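Local atomic coordinates of phage terminase large subunit (Thermus phage P7426, PDB entry 7KS4), a protein that probably acts as the ATP-driven motor that packs viral DNA into empty capsids and as the endonuclease that cuts the genome, this chain being its N-terminal ATPase domain. Residues L9-F15 / E55-E59; R38-L42 / F191-F195; H223-W227 / F249-A255. One frame throughout, in Å; residues are numbered along the deposited sequence.

Contact 1. Residues L9-F15 / E55-E59; sequences LRPSDKF and EAVFE
Residues 10-12 are extended (Arg10 phi/psi -119/131, Pro11 -60/141) and lie across helix 55-59, with Leu9 ahead of them and a helix starting at 13. Ser12 is the N-cap, with chi1 p (59°) so that its OG accepts from Phe15 N at 3.1 Å. The register places Pro11 CA 6.2 Å from Phe58 CA and Leu9 CA 8.1 Å from Glu59 CA. Phe58, chi1 t (-179°) and chi2 73°, stands up from its helix as the centre of the interface. Pro11 CB sits over its ring face, 3.9 Å from the centroid, a CH-pi contact, while Leu9 C lies 3.7 Å from Phe58 CE2. Phe15, also t (-166°), offers its ring face to the Phe58 edge in a T-shaped pair, centroids 5.0 Å apart and planes at 86°; its CZ lies 4.1 Å from Val57 CG1. Arg10 starts away from the helix but folds back (chi1 m, chi2 -24° between wells, chi3 m) to a salt bridge, NH1 to Glu55 OE1, very short at 2.4 Å and bent (117°); NE bonds His31 O, and NH2 is modelled as linked to a sulfate, probably from the crystallisation liquor. Glu55 (m, m) bonds His31 ND1 through OE2, and OE1 also meets Arg38 in a salt bridge. The contact packs the N-terminal segment on helix 48-62, whose first turn, Lys48 to Glu50, still lines the ADP pocket: the Walker A (P-loop) helix of the ATPase fold.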
loop_
_atom_site.group_PDB
_atom_site.type_symbol
_atom_site.label_atom_id
_atom_site.label_comp_id
_atom_site.label_asym_id
_atom_site.label_seq_id
_atom_site.Cartn_x
_atom_site.Cartn_y
_atom_site.Cartn_z
ATOM N N LEU A 9 7.463 14.483 3.757
ATOM C CA LEU A 9 6.501 13.908 2.825
ATOM C C LEU A 9 6.969 12.516 2.406
ATOM O O LEU A 9 6.148 11.670 2.050
ATOM C CB LEU A 9 6.281 14.827 1.603
ATOM C CG LEU A 9 7.407 15.413 0.737
ATOM C CD1 LEU A 9 8.541 16.011 1.542
ATOM C CD2 LEU A 9 7.943 14.356 -0.190
ATOM N N ARG A 10 8.277 12.265 2.469
ATOM C CA ARG A 10 8.792 10.924 2.236
ATOM C C ARG A 10 9.506 10.413 3.482
ATOM O O ARG A 10 10.363 11.122 4.031
ATOM C CB ARG A 10 9.775 10.867 1.040
ATOM C CG ARG A 10 9.230 11.205 -0.367
ATOM C CD ARG A 10 7.720 10.995 -0.545
ATOM N NE ARG A 10 7.281 9.682 -0.075
ATOM C CZ ARG A 10 6.015 9.337 0.134
ATOM N NH1 ARG A 10 5.724 8.120 0.567
ATOM N NH2 ARG A 10 5.036 10.203 -0.085
ATOM N N PRO A 11 9.217 9.197 3.943
ATOM C CA PRO A 11 10.003 8.642 5.051
ATOM C C PRO A 11 11.472 8.535 4.672
ATOM O O PRO A 11 11.821 8.193 3.539
ATOM C CB PRO A 11 9.368 7.267 5.292
ATOM C CG PRO A 11 8.675 6.929 3.995
ATOM C CD PRO A 11 8.207 8.243 3.451
ATOM N N SER A 12 12.323 8.848 5.645
ATOM C CA SER A 12 13.769 8.940 5.497
ATOM C C SER A 12 14.459 7.667 5.994
ATOM O O SER A 12 13.862 6.825 6.666
ATOM C CB SER A 12 14.290 10.152 6.286
ATOM O OG SER A 12 13.966 10.035 7.672
ATOM N N ASP A 13 15.747 7.547 5.664
ATOM C CA ASP A 13 16.556 6.477 6.243
ATOM C C ASP A 13 16.503 6.516 7.766
ATOM O O ASP A 13 16.440 5.469 8.417
ATOM C CB ASP A 13 18.004 6.587 5.760
ATOM C CG ASP A 13 18.155 6.264 4.282
ATOM O OD1 ASP A 13 17.300 5.530 3.737
ATOM O OD2 ASP A 13 19.131 6.741 3.667
ATOM N N LYS A 14 16.528 7.714 8.349
ATOM C CA LYS A 14 16.408 7.834 9.799
ATOM C C LYS A 14 15.075 7.276 10.282
ATOM O O LYS A 14 15.015 6.587 11.307
ATOM C CB LYS A 14 16.556 9.293 10.223
ATOM C CG LYS A 14 17.810 9.969 9.691
ATOM C CD LYS A 14 18.768 10.379 10.797
ATOM C CE LYS A 14 18.449 11.767 11.323
ATOM N NZ LYS A 14 19.313 12.104 12.481
ATOM N N PHE A 15 13.996 7.551 9.554
ATOM C CA PHE A 15 12.708 7.001 9.955
ATOM C C PHE A 15 12.680 5.487 9.783
ATOM O O PHE A 15 12.152 4.776 10.645
ATOM C CB PHE A 15 11.577 7.656 9.167
ATOM C CG PHE A 15 10.217 7.399 9.751
ATOM C CD1 PHE A 15 9.720 8.205 10.763
ATOM C CD2 PHE A 15 9.442 6.344 9.299
ATOM C CE1 PHE A 15 8.470 7.967 11.309
ATOM C CE2 PHE A 15 8.192 6.101 9.842
ATOM C CZ PHE A 15 7.707 6.911 10.847
ATOM N N GLU A 55 4.567 3.087 4.901
ATOM C CA GLU A 55 3.993 4.340 4.410
ATOM C C GLU A 55 2.909 4.850 5.347
ATOM O O GLU A 55 2.862 6.045 5.671
ATOM C CB GLU A 55 3.428 4.142 2.999
ATOM C CG GLU A 55 4.488 3.894 1.930
ATOM C CD GLU A 55 5.121 5.173 1.418
ATOM O OE1 GLU A 55 4.468 6.235 1.479
ATOM O OE2 GLU A 55 6.284 5.119 0.959
ATOM N N ALA A 56 2.026 3.960 5.797
ATOM C CA ALA A 56 0.953 4.353 6.707
ATOM C C ALA A 56 1.504 4.849 8.038
ATOM O O ALA A 56 1.056 5.876 8.560
ATOM C CB ALA A 56 0.003 3.179 6.918
ATOM N N VAL A 57 2.473 4.129 8.610
ATOM C CA VAL A 57 3.057 4.552 9.882
ATOM C C VAL A 57 3.606 5.965 9.766
ATOM O O VAL A 57 3.372 6.818 10.630
ATOM C CB VAL A 57 4.157 3.573 10.336
ATOM C CG1 VAL A 57 4.806 4.088 11.618
ATOM C CG2 VAL A 57 3.599 2.182 10.561
ATOM N N PHE A 58 4.365 6.228 8.701
ATOM C CA PHE A 58 4.958 7.546 8.521
ATOM C C PHE A 58 3.888 8.634 8.496
ATOM O O PHE A 58 4.001 9.652 9.192
ATOM C CB PHE A 58 5.788 7.566 7.242
ATOM C CG PHE A 58 6.460 8.880 6.991
ATOM C CD1 PHE A 58 7.545 9.270 7.758
ATOM C CD2 PHE A 58 6.000 9.728 6.001
ATOM C CE1 PHE A 58 8.162 10.483 7.540
ATOM C CE2 PHE A 58 6.615 10.940 5.777
ATOM C CZ PHE A 58 7.701 11.314 6.547
ATOM N N GLU A 59 2.833 8.437 7.706
ATOM C CA GLU A 59 1.782 9.446 7.620
ATOM C C GLU A 59 1.183 9.746 8.988
ATOM O O GLU A 59 0.965 10.915 9.332
ATOM C CB GLU A 59 0.685 8.989 6.658
ATOM C CG GLU A 59 1.096 8.992 5.202
ATOM C CD GLU A 59 1.216 10.387 4.614
ATOM O OE1 GLU A 59 0.487 11.293 5.056
ATOM O OE2 GLU A 59 2.047 10.567 3.705
#

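Contact 2. Residues R38-L42 / F191-F195; sequences RVACL and FYEFF
A cysteine sulfur lies beside two phenylalanine rings. Cys41 SG is 5.4 Å from the Phe191 ring centroid, at the ring edge, and 5.3 Å from the Phe195 centroid, obliquely at 27° from the normal. Cys41 has chi1 t (175°), and its CB makes the close contacts, 3.7 Å to Phe191 CE2 and 3.6 Å to Phe195 CD1. The two rings belong to residues one helical turn apart, linked by the backbone hydrogen bond Phe195 N to Phe191 O at 2.9 Å, and both have chi1 t (177° and 176°), which swings them from a sideways start onto the strand. Strand 38-42 is regularly extended, and helix 191-195 passes it at 8.6 Å between axes with a signed crossing angle of -117°. The closest CA pair is Val39 and Phe195, 5.5 Å apart. Strand 37-42 lies between 178-183 and 219-224, all parallel, in the core sheet of an ASCE P-loop ATPase; helix 190-197 belongs to the connection between those two flanking strands and so packs across the central one in a beta-alpha-beta crossover. Val39, t (-171°), is the other strand side chain that points to the helix: CG1 reaches Phe191 CE1 at 3.6 Å and Phe195 CB at 4.0 Å, and CG2 lies 4.2 Å from Phe194 CB. Ala40 points away, its side chain touching helix 25-32, yet its O comes to 3.5 Å from Phe191 CZ, at the ring edge. No hydrogen bond crosses this buried interface. Phe194 (chi1 -89°) directs its ring away from the strand, among Trp164, Trp190 and Phe219, each edge-to-face.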
loop_
_atom_site.group_PDB
_atom_site.type_symbol
_atom_site.label_atom_id
_atom_site.label_comp_id
_atom_site.label_asym_id
_atom_site.label_seq_id
_atom_site.Cartn_x
_atom_site.Cartn_y
_atom_site.Cartn_z
ATOM N N ARG A 38 0.790 5.694 -7.057
ATOM C CA ARG A 38 1.833 4.687 -7.179
ATOM C C ARG A 38 1.170 3.330 -7.364
ATOM O O ARG A 38 0.346 2.920 -6.536
ATOM C CB ARG A 38 2.726 4.692 -5.941
ATOM C CG ARG A 38 3.617 5.921 -5.835
ATOM C CD ARG A 38 4.374 5.948 -4.509
ATOM N NE ARG A 38 3.506 6.235 -3.369
ATOM C CZ ARG A 38 3.906 6.219 -2.096
ATOM N NH1 ARG A 38 5.162 5.907 -1.787
ATOM N NH2 ARG A 38 3.047 6.500 -1.129
ATOM N N VAL A 39 1.540 2.635 -8.436
ATOM C CA VAL A 39 0.933 1.368 -8.817
ATOM C C VAL A 39 2.057 0.339 -8.852
ATOM O O VAL A 39 2.977 0.448 -9.673
ATOM C CB VAL A 39 0.223 1.456 -10.176
ATOM C CG1 VAL A 39 -0.580 0.188 -10.449
ATOM C CG2 VAL A 39 -0.685 2.679 -10.240
ATOM N N ALA A 40 1.988 -0.663 -7.978
ATOM C CA ALA A 40 3.022 -1.690 -7.892
ATOM C C ALA A 40 2.425 -3.030 -8.293
ATOM O O ALA A 40 1.565 -3.574 -7.590
ATOM C CB ALA A 40 3.624 -1.759 -6.489
ATOM N N CYS A 41 2.888 -3.564 -9.420
ATOM C CA CYS A 41 2.505 -4.893 -9.880
ATOM C C CYS A 41 3.683 -5.808 -9.572
ATOM O O CYS A 41 4.667 -5.835 -10.315
ATOM C CB CYS A 41 2.168 -4.880 -11.364
ATOM S SG CYS A 41 1.817 -6.521 -12.028
ATOM N N LEU A 42 3.583 -6.543 -8.466
ATOM C CA LEU A 42 4.692 -7.335 -7.950
ATOM C C LEU A 42 4.194 -8.730 -7.598
ATOM O O LEU A 42 3.051 -8.913 -7.170
ATOM C CB LEU A 42 5.351 -6.674 -6.707
ATOM C CG LEU A 42 5.624 -5.162 -6.718
ATOM C CD1 LEU A 42 6.234 -4.708 -5.397
ATOM C CD2 LEU A 42 6.542 -4.754 -7.864
ATOM N N PHE A 191 -6.632 -2.488 -13.068
ATOM C CA PHE A 191 -5.301 -2.412 -12.470
ATOM C C PHE A 191 -4.223 -2.371 -13.542
ATOM O O PHE A 191 -3.217 -1.668 -13.397
ATOM C CB PHE A 191 -5.088 -3.595 -11.529
ATOM C CG PHE A 191 -3.716 -3.655 -10.923
ATOM C CD1 PHE A 191 -3.383 -2.845 -9.852
ATOM C CD2 PHE A 191 -2.767 -4.542 -11.411
ATOM C CE1 PHE A 191 -2.124 -2.901 -9.288
ATOM C CE2 PHE A 191 -1.501 -4.606 -10.845
ATOM C CZ PHE A 191 -1.181 -3.786 -9.780
ATOM N N TYR A 192 -4.425 -3.120 -14.630
ATOM C CA TYR A 192 -3.519 -3.051 -15.771
ATOM C C TYR A 192 -3.489 -1.651 -16.371
ATOM O O TYR A 192 -2.418 -1.128 -16.700
ATOM C CB TYR A 192 -3.954 -4.076 -16.819
ATOM C CG TYR A 192 -3.374 -3.840 -18.187
ATOM C CD1 TYR A 192 -2.010 -3.997 -18.425
ATOM C CD2 TYR A 192 -4.189 -3.466 -19.249
ATOM C CE1 TYR A 192 -1.476 -3.780 -19.690
ATOM C CE2 TYR A 192 -3.669 -3.247 -20.509
ATOM C CZ TYR A 192 -2.315 -3.410 -20.728
ATOM O OH TYR A 192 -1.808 -3.190 -21.988
ATOM N N GLU A 193 -4.660 -1.038 -16.537
ATOM C CA GLU A 193 -4.719 0.311 -17.089
ATOM C C GLU A 193 -3.956 1.293 -16.214
ATOM O O GLU A 193 -3.151 2.089 -16.712
ATOM C CB GLU A 193 -6.171 0.743 -17.236
ATOM C CG GLU A 193 -6.946 -0.188 -18.123
ATOM C CD GLU A 193 -8.420 0.083 -18.127
ATOM O OE1 GLU A 193 -8.906 0.858 -17.268
ATOM O OE2 GLU A 193 -9.086 -0.491 -19.008
ATOM N N PHE A 194 -4.211 1.260 -14.903
ATOM C CA PHE A 194 -3.535 2.179 -13.992
ATOM C C PHE A 194 -2.042 1.920 -13.968
ATOM O O PHE A 194 -1.241 2.862 -13.907
ATOM C CB PHE A 194 -4.123 2.058 -12.588
ATOM C CG PHE A 194 -5.290 2.968 -12.344
ATOM C CD1 PHE A 194 -6.268 3.132 -13.311
ATOM C CD2 PHE A 194 -5.416 3.652 -11.148
ATOM C CE1 PHE A 194 -7.345 3.968 -13.095
ATOM C CE2 PHE A 194 -6.495 4.493 -10.924
ATOM C CZ PHE A 194 -7.462 4.648 -11.899
ATOM N N PHE A 195 -1.647 0.648 -14.010
ATOM C CA PHE A 195 -0.228 0.323 -14.087
ATOM C C PHE A 195 0.414 0.999 -15.291
ATOM O O PHE A 195 1.463 1.644 -15.178
ATOM C CB PHE A 195 -0.037 -1.189 -14.162
ATOM C CG PHE A 195 1.391 -1.595 -14.338
ATOM C CD1 PHE A 195 2.212 -1.769 -13.241
ATOM C CD2 PHE A 195 1.926 -1.760 -15.601
ATOM C CE1 PHE A 195 3.536 -2.132 -13.402
ATOM C CE2 PHE A 195 3.247 -2.117 -15.765
ATOM C CZ PHE A 195 4.052 -2.299 -14.661
#

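Contact 3. Residues H223-W227 / F249-A255; sequences HAASW and FRQEYGA. With SO4 (sulfate ion), chain H.
Two hydrogen bonds tie the end of strand 219-224 to the turn after helix 246-252. His223 (chi1 t, -172°) donates from NE2 to Ala255 O at 2.8 Å, and Ser226 N donates to Tyr253 O at 2.9 Å. The second forms where Ala225, at the N-cap position, opens helix 226-229; the Ser226 side chain bonds to Arg44 O. The register pairs Ala225 with Gly254 (CA to CA 4.6 Å) and Ser226 with Tyr253 (5.0 Å). Ala255 adopts positive phi (58/36) as the chain leaves the helix, and its CB lies 3.6 Å from Ala224 O. Trp227, chi1 p (54°) and chi2 78°, swings its ring over the turn: CH2 is 3.6 Å from Gly254 CA and CZ3 3.7 Å from Tyr253 CB, with Tyr253 O over one face. CZ3 also meets Phe249 CZ at 3.4 Å, but these rings, 20° from parallel, barely overlap. Tyr253, chi1 m, directs OH to a weak hydrogen bond with O4 of a sulfate (2.9 Å), probably from the crystallisation liquor and also bound by Arg240. The side chain of Ser226 is about 7 Å from the bound ADP; the contact joins the C-terminal end of edge strand 219-224 to helix 246-252, beside the nucleotide site of a P-loop NTPase.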
loop_
_atom_site.group_PDB
_atom_site.type_symbol
_atom_site.label_atom_id
_atom_site.label_comp_id
_atom_site.label_asym_id
_atom_site.label_seq_id
_atom_site.Cartn_x
_atom_site.Cartn_y
_atom_site.Cartn_z
ATOM N N HIS A 223 7.331 -2.748 -11.092
ATOM C CA HIS A 223 7.112 -4.116 -11.539
ATOM C C HIS A 223 8.247 -5.003 -11.047
ATOM O O HIS A 223 9.418 -4.624 -11.135
ATOM C CB HIS A 223 7.022 -4.198 -13.064
ATOM C CG HIS A 223 6.604 -5.544 -13.557
ATOM N ND1 HIS A 223 7.417 -6.339 -14.334
ATOM C CD2 HIS A 223 5.466 -6.249 -13.355
ATOM C CE1 HIS A 223 6.790 -7.471 -14.603
ATOM N NE2 HIS A 223 5.605 -7.441 -14.020
ATOM N N ALA A 224 7.904 -6.179 -10.530
ATOM C CA ALA A 224 8.923 -7.136 -10.121
ATOM C C ALA A 224 8.287 -8.506 -9.971
ATOM O O ALA A 224 7.249 -8.645 -9.318
ATOM C CB ALA A 224 9.592 -6.716 -8.805
ATOM N N ALA A 225 8.910 -9.509 -10.583
ATOM C CA ALA A 225 8.570 -10.887 -10.292
ATOM C C ALA A 225 9.097 -11.262 -8.913
ATOM O O ALA A 225 9.978 -10.607 -8.355
ATOM C CB ALA A 225 9.161 -11.820 -11.351
ATOM N N SER A 226 8.541 -12.334 -8.357
ATOM C CA SER A 226 9.029 -12.810 -7.069
ATOM C C SER A 226 10.534 -13.042 -7.110
ATOM O O SER A 226 11.247 -12.739 -6.144
ATOM C CB SER A 226 8.295 -14.087 -6.678
ATOM O OG SER A 226 6.894 -13.884 -6.729
ATOM N N TRP A 227 11.041 -13.555 -8.232
ATOM C CA TRP A 227 12.461 -13.862 -8.337
ATOM C C TRP A 227 13.310 -12.640 -8.653
ATOM O O TRP A 227 14.538 -12.730 -8.564
ATOM C CB TRP A 227 12.693 -14.943 -9.392
ATOM C CG TRP A 227 12.116 -14.623 -10.728
ATOM C CD1 TRP A 227 12.634 -13.779 -11.661
ATOM C CD2 TRP A 227 10.907 -15.152 -11.288
ATOM N NE1 TRP A 227 11.822 -13.746 -12.771
ATOM C CE2 TRP A 227 10.757 -14.584 -12.565
ATOM C CE3 TRP A 227 9.938 -16.051 -10.831
ATOM C CZ2 TRP A 227 9.678 -14.882 -13.393
ATOM C CZ3 TRP A 227 8.871 -16.351 -11.657
ATOM C CH2 TRP A 227 8.751 -15.769 -12.922
ATOM N N PHE A 249 1.167 -19.324 -12.422
ATOM C CA PHE A 249 2.590 -19.073 -12.230
ATOM C C PHE A 249 2.993 -17.727 -12.818
ATOM O O PHE A 249 3.667 -16.925 -12.159
ATOM C CB PHE A 249 3.422 -20.192 -12.858
ATOM C CG PHE A 249 4.886 -19.878 -12.913
ATOM C CD1 PHE A 249 5.723 -20.233 -11.870
ATOM C CD2 PHE A 249 5.419 -19.195 -13.993
ATOM C CE1 PHE A 249 7.068 -19.925 -11.914
ATOM C CE2 PHE A 249 6.758 -18.878 -14.037
ATOM C CZ PHE A 249 7.583 -19.244 -12.998
ATOM N N ARG A 250 2.599 -17.465 -14.068
ATOM C CA ARG A 250 2.978 -16.213 -14.713
ATOM C C ARG A 250 2.428 -15.003 -13.968
ATOM O O ARG A 250 3.060 -13.937 -13.967
ATOM C CB ARG A 250 2.495 -16.204 -16.165
ATOM C CG ARG A 250 3.221 -17.184 -17.079
ATOM C CD ARG A 250 2.717 -17.085 -18.515
ATOM N NE ARG A 250 3.490 -17.944 -19.410
ATOM C CZ ARG A 250 4.618 -17.587 -20.018
ATOM N NH1 ARG A 250 5.122 -16.370 -19.846
ATOM N NH2 ARG A 250 5.245 -18.450 -20.808
ATOM N N GLN A 251 1.247 -15.127 -13.356
ATOM C CA GLN A 251 0.661 -13.992 -12.646
ATOM C C GLN A 251 1.234 -13.836 -11.247
ATOM O O GLN A 251 1.682 -12.747 -10.871
ATOM C CB GLN A 251 -0.855 -14.142 -12.541
ATOM C CG GLN A 251 -1.610 -13.847 -13.801
ATOM C CD GLN A 251 -3.083 -13.613 -13.528
ATOM O OE1 GLN A 251 -3.610 -14.024 -12.491
ATOM N NE2 GLN A 251 -3.747 -12.934 -14.447
ATOM N N GLU A 252 1.180 -14.903 -10.445
ATOM C CA GLU A 252 1.486 -14.767 -9.025
ATOM C C GLU A 252 2.975 -14.581 -8.785
ATOM O O GLU A 252 3.364 -13.872 -7.851
ATOM C CB GLU A 252 0.975 -15.985 -8.259
ATOM C CG GLU A 252 -0.520 -16.223 -8.395
ATOM C CD GLU A 252 -1.350 -15.017 -7.984
ATOM O OE1 GLU A 252 -2.329 -14.706 -8.696
ATOM O OE2 GLU A 252 -1.018 -14.378 -6.959
ATOM N N TYR A 253 3.817 -15.197 -9.611
ATOM C CA TYR A 253 5.260 -15.065 -9.489
ATOM C C TYR A 253 5.875 -14.217 -10.582
ATOM O O TYR A 253 6.722 -13.371 -10.292
ATOM C CB TYR A 253 5.911 -16.453 -9.493
ATOM C CG TYR A 253 5.420 -17.315 -8.363
ATOM C CD1 TYR A 253 5.654 -16.957 -7.044
ATOM C CD2 TYR A 253 4.718 -18.486 -8.610
ATOM C CE1 TYR A 253 5.205 -17.737 -6.003
ATOM C CE2 TYR A 253 4.266 -19.278 -7.571
ATOM C CZ TYR A 253 4.512 -18.896 -6.268
ATOM O OH TYR A 253 4.065 -19.681 -5.230
ATOM N N GLY A 254 5.460 -14.405 -11.836
ATOM C CA GLY A 254 5.961 -13.564 -12.903
ATOM C C GLY A 254 5.430 -12.147 -12.868
ATOM O O GLY A 254 6.044 -11.252 -13.459
ATOM N N ALA A 255 4.309 -11.920 -12.181
ATOM C CA ALA A 255 3.648 -10.616 -12.180
ATOM C C ALA A 255 3.291 -10.198 -13.605
ATOM O O ALA A 255 3.341 -9.017 -13.959
ATOM C CB ALA A 255 4.511 -9.553 -11.495
HETATM S S SO4 H . 1.871 -20.600 -1.642
HETATM O O1 SO4 H . 2.255 -22.002 -1.486
HETATM O O2 SO4 H . 2.256 -19.853 -0.449
HETATM O O3 SO4 H . 0.423 -20.522 -1.823
HETATM O O4 SO4 H . 2.543 -20.015 -2.801
#

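Contact 1 opens the chain, and its second segment follows strand 37-42 of contact 2, so these two alternate in sequence; contact 3 comes last. Contacts 1 and 2 are centred 22 Å apart, on opposite sides of the chain's centre, yet join through the salt bridge of Arg38 NH2 to Glu55 OE1, 3.0 Å. Contacts 2 and 3 are centred 13 Å apart and share the sheet through neighbouring strands 37-42 and 219-224, where Cys41 O lies 3.3 Å from Ala224 N. Contacts 1 and 3, 27 Å between centres, do not touch. Strand 37-42 leads into the P-loop and helix 48-62 leaves it; contacts 1 and 2 thus sit on the elements it joins, contact 3 on the neighbouring strand.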